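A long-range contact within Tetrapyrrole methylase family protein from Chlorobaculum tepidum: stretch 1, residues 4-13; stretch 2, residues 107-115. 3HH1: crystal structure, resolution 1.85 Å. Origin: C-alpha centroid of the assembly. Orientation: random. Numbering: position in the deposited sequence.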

# COMPACT_ATOMS: atom_id res chain seq x y z
N HIS A 4 10.24 -14.31 -20.36
CA HIS A 4 10.41 -13.12 -19.54
C HIS A 4 9.08 -12.70 -18.86
O HIS A 4 8.05 -12.62 -19.51
CB HIS A 4 10.93 -12.00 -20.44
CG HIS A 4 11.25 -10.74 -19.73
ND1 HIS A 4 12.50 -10.47 -19.20
CD2 HIS A 4 10.49 -9.64 -19.47
CE1 HIS A 4 12.49 -9.28 -18.64
NE2 HIS A 4 11.29 -8.75 -18.79
N LYS A 5 9.12 -12.47 -17.56
CA LYS A 5 7.97 -12.04 -16.80
C LYS A 5 7.82 -10.52 -16.95
O LYS A 5 8.82 -9.79 -16.93
CB LYS A 5 8.17 -12.37 -15.32
CG LYS A 5 8.32 -13.82 -14.98
CD LYS A 5 8.67 -14.03 -13.50
CE LYS A 5 8.66 -15.51 -13.15
NZ LYS A 5 8.92 -15.82 -11.73
N GLY A 6 6.59 -10.06 -17.09
CA GLY A 6 6.30 -8.64 -16.99
C GLY A 6 6.34 -8.23 -15.54
O GLY A 6 6.23 -9.05 -14.61
N THR A 7 6.51 -6.93 -15.35
CA THR A 7 6.57 -6.30 -14.05
C THR A 7 5.28 -5.56 -13.79
O THR A 7 4.76 -4.87 -14.69
CB THR A 7 7.78 -5.34 -14.02
OG1 THR A 7 8.99 -6.11 -14.07
CG2 THR A 7 7.80 -4.46 -12.74
N LEU A 8 4.78 -5.70 -12.56
CA LEU A 8 3.71 -4.86 -12.08
C LEU A 8 4.33 -3.60 -11.45
O LEU A 8 4.95 -3.68 -10.34
CB LEU A 8 2.85 -5.57 -11.06
CG LEU A 8 1.62 -4.78 -10.60
CD1 LEU A 8 0.61 -4.47 -11.80
CD2 LEU A 8 0.89 -5.45 -9.46
N TYR A 9 4.23 -2.45 -12.12
CA TYR A 9 4.70 -1.18 -11.56
C TYR A 9 3.60 -0.51 -10.78
O TYR A 9 2.51 -0.35 -11.28
CB TYR A 9 5.13 -0.22 -12.68
CG TYR A 9 6.38 -0.67 -13.38
CD1 TYR A 9 7.61 -0.58 -12.76
CD2 TYR A 9 6.33 -1.23 -14.65
CE1 TYR A 9 8.74 -1.00 -13.37
CE2 TYR A 9 7.45 -1.68 -15.26
CZ TYR A 9 8.68 -1.55 -14.63
OH TYR A 9 9.83 -2.00 -15.26
N VAL A 10 3.86 -0.18 -9.52
CA VAL A 10 2.89 0.51 -8.69
C VAL A 10 3.26 2.00 -8.70
O VAL A 10 4.33 2.41 -8.18
CB VAL A 10 2.84 -0.07 -7.27
CG1 VAL A 10 1.76 0.63 -6.50
CG2 VAL A 10 2.58 -1.61 -7.32
N VAL A 11 2.36 2.81 -9.26
CA VAL A 11 2.59 4.21 -9.51
C VAL A 11 1.64 5.03 -8.64
O VAL A 11 0.41 4.93 -8.79
CB VAL A 11 2.39 4.53 -11.00
CG1 VAL A 11 2.76 5.98 -11.27
CG2 VAL A 11 3.22 3.56 -11.89
N ALA A 12 2.20 5.83 -7.72
CA ALA A 12 1.39 6.67 -6.86
C ALA A 12 1.07 7.97 -7.58
O ALA A 12 1.96 8.55 -8.18
CB ALA A 12 2.14 6.99 -5.55
N THR A 13 -0.19 8.41 -7.57
CA THR A 13 -0.57 9.60 -8.32
C THR A 13 -1.27 10.58 -7.41
O THR A 13 -2.12 10.18 -6.64
CB THR A 13 -1.45 9.27 -9.58
OG1 THR A 13 -2.65 8.59 -9.20
CG2 THR A 13 -0.69 8.35 -10.59
N ALA A 107 2.18 -15.14 -7.40
CA ALA A 107 2.53 -15.79 -8.63
C ALA A 107 4.03 -15.68 -8.98
O ALA A 107 4.43 -16.17 -10.03
CB ALA A 107 1.68 -15.26 -9.76
N GLY A 108 4.85 -15.11 -8.10
CA GLY A 108 6.27 -15.02 -8.37
C GLY A 108 6.61 -13.97 -9.43
O GLY A 108 7.65 -14.06 -10.09
N LEU A 109 5.75 -12.97 -9.55
CA LEU A 109 5.94 -11.90 -10.52
C LEU A 109 6.44 -10.64 -9.81
O LEU A 109 6.04 -10.36 -8.69
CB LEU A 109 4.63 -11.64 -11.27
CG LEU A 109 4.07 -12.87 -12.02
CD1 LEU A 109 2.57 -12.62 -12.42
CD2 LEU A 109 4.90 -13.16 -13.26
N PRO A 110 7.30 -9.86 -10.47
CA PRO A 110 7.94 -8.70 -9.86
C PRO A 110 6.96 -7.56 -9.63
O PRO A 110 6.11 -7.31 -10.49
CB PRO A 110 9.00 -8.28 -10.88
CG PRO A 110 8.92 -9.14 -11.99
CD PRO A 110 7.87 -10.17 -11.79
N VAL A 111 7.02 -6.95 -8.46
CA VAL A 111 6.16 -5.81 -8.12
C VAL A 111 7.11 -4.70 -7.70
O VAL A 111 7.90 -4.89 -6.77
CB VAL A 111 5.18 -6.12 -6.99
CG1 VAL A 111 4.34 -4.87 -6.65
CG2 VAL A 111 4.25 -7.35 -7.38
N VAL A 112 7.07 -3.59 -8.43
CA VAL A 112 8.06 -2.53 -8.32
C VAL A 112 7.41 -1.19 -8.11
O VAL A 112 6.59 -0.74 -8.92
CB VAL A 112 8.92 -2.46 -9.60
CG1 VAL A 112 9.92 -1.24 -9.55
CG2 VAL A 112 9.64 -3.79 -9.79
N PRO A 113 7.80 -0.49 -7.03
CA PRO A 113 7.22 0.83 -6.80
C PRO A 113 7.83 1.88 -7.72
O PRO A 113 9.04 1.82 -7.98
CB PRO A 113 7.57 1.10 -5.34
CG PRO A 113 8.82 0.30 -5.06
CD PRO A 113 8.71 -0.92 -5.95
N VAL A 114 7.03 2.82 -8.19
CA VAL A 114 7.55 3.95 -8.95
C VAL A 114 7.28 5.22 -8.14
O VAL A 114 6.13 5.67 -8.11
CB VAL A 114 6.97 4.04 -10.34
CG1 VAL A 114 7.64 5.22 -11.11
CG2 VAL A 114 7.23 2.74 -11.03
N PRO A 115 8.35 5.76 -7.49
CA PRO A 115 8.40 6.91 -6.55
C PRO A 115 7.75 8.16 -7.10
O PRO A 115 8.23 8.65 -8.12
CB PRO A 115 9.90 7.13 -6.35
CG PRO A 115 10.50 5.76 -6.59
CD PRO A 115 9.71 5.17 -7.64

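Stretch 2 enters the contact as it leaves a helix. Ala-107 makes no contact with stretch 1. Gly-108 is the first residue out of helical geometry and closes the helix with a Schellman motif. Its phi is positive, at 74°, a value that by itself favours glycine. Its carbonyl receives the one side-chain hydrogen bond of the contact: Lys-5 NZ donates to Gly-108 O at 2.7 Å. All four chi angles of Lys-5 are settled, m at chi1 and t for the rest, so the chain is nearly straight and carries the amine to the end of the helix.

The CA-to-CB bond of Leu-109 points sideways, but the end of the side chain comes nearer to stretch 1. Leu-109 CD2 lies 3.9 Å from Lys-5 CD. The aliphatic part of the lysine thus packs on the leucine while its amine bonds to the glycine before it.

Pro-110 points toward stretch 1 and is well covered by it. Its ring sits beside the segment that leads into strand 8-13. Pro-110 CD is 3.4 Å from Gly-6 O, and Pro-110 CG is 3.7 Å from Thr-7 OG1. A proline has no N-H to offer, and Gly-6 O is buried here with no partner in the model. The carbonyl of Pro-110 does bond: Leu-8 N donates to Pro-110 O at 2.9 Å. This is the first rung of the parallel ladder.

Val-111 pairs with Leu-8, and the two CA atoms are 4.8 Å apart. The side chains of both lie on the same face of the sheet. Val-111 CG1 packs 3.8 Å from Val-10 CG2. Its backbone makes a CA-H...O contact, with Val-111 CA 3.3 Å from Leu-8 O.

Val-112 uses both of its backbone polar groups. Val-112 N donates to Leu-8 O at 2.9 Å, and Val-10 N donates to Val-112 O at 2.9 Å. Val-112 therefore bonds to the residues before and after its bridge partner, Tyr-9, as parallel pairing requires. Tyr-9 CA also lies 3.3 Å from Val-112 O in a CA-H...O contact. On the other face from Val-111, Val-112 CG2 meets Thr-7 CG2 at 3.5 Å, and Val-112 CB lies 3.9 Å from Tyr-9 CD1.

Pro-113 pairs with Val-10. In parallel register its nitrogen is not needed for a bond to stretch 1, so the proline fits without breaking the ladder. Pro-113 CA makes a CA-H...O contact with Val-10 O at 3.6 Å.

Val-114 closes the ladder. Val-114 N donates to Val-10 O at 2.7 Å. Its side chain shares a face with Tyr-9 and Val-11: Val-114 CG2 is 3.8 Å from Tyr-9 CD1, and Val-114 CB is 4.1 Å from Val-11 CG2. The next rung does not form. Ala-12 N and Val-114 O stand 4.0 Å apart, and both are buried without a partner. Pro-115 points away and makes no contact.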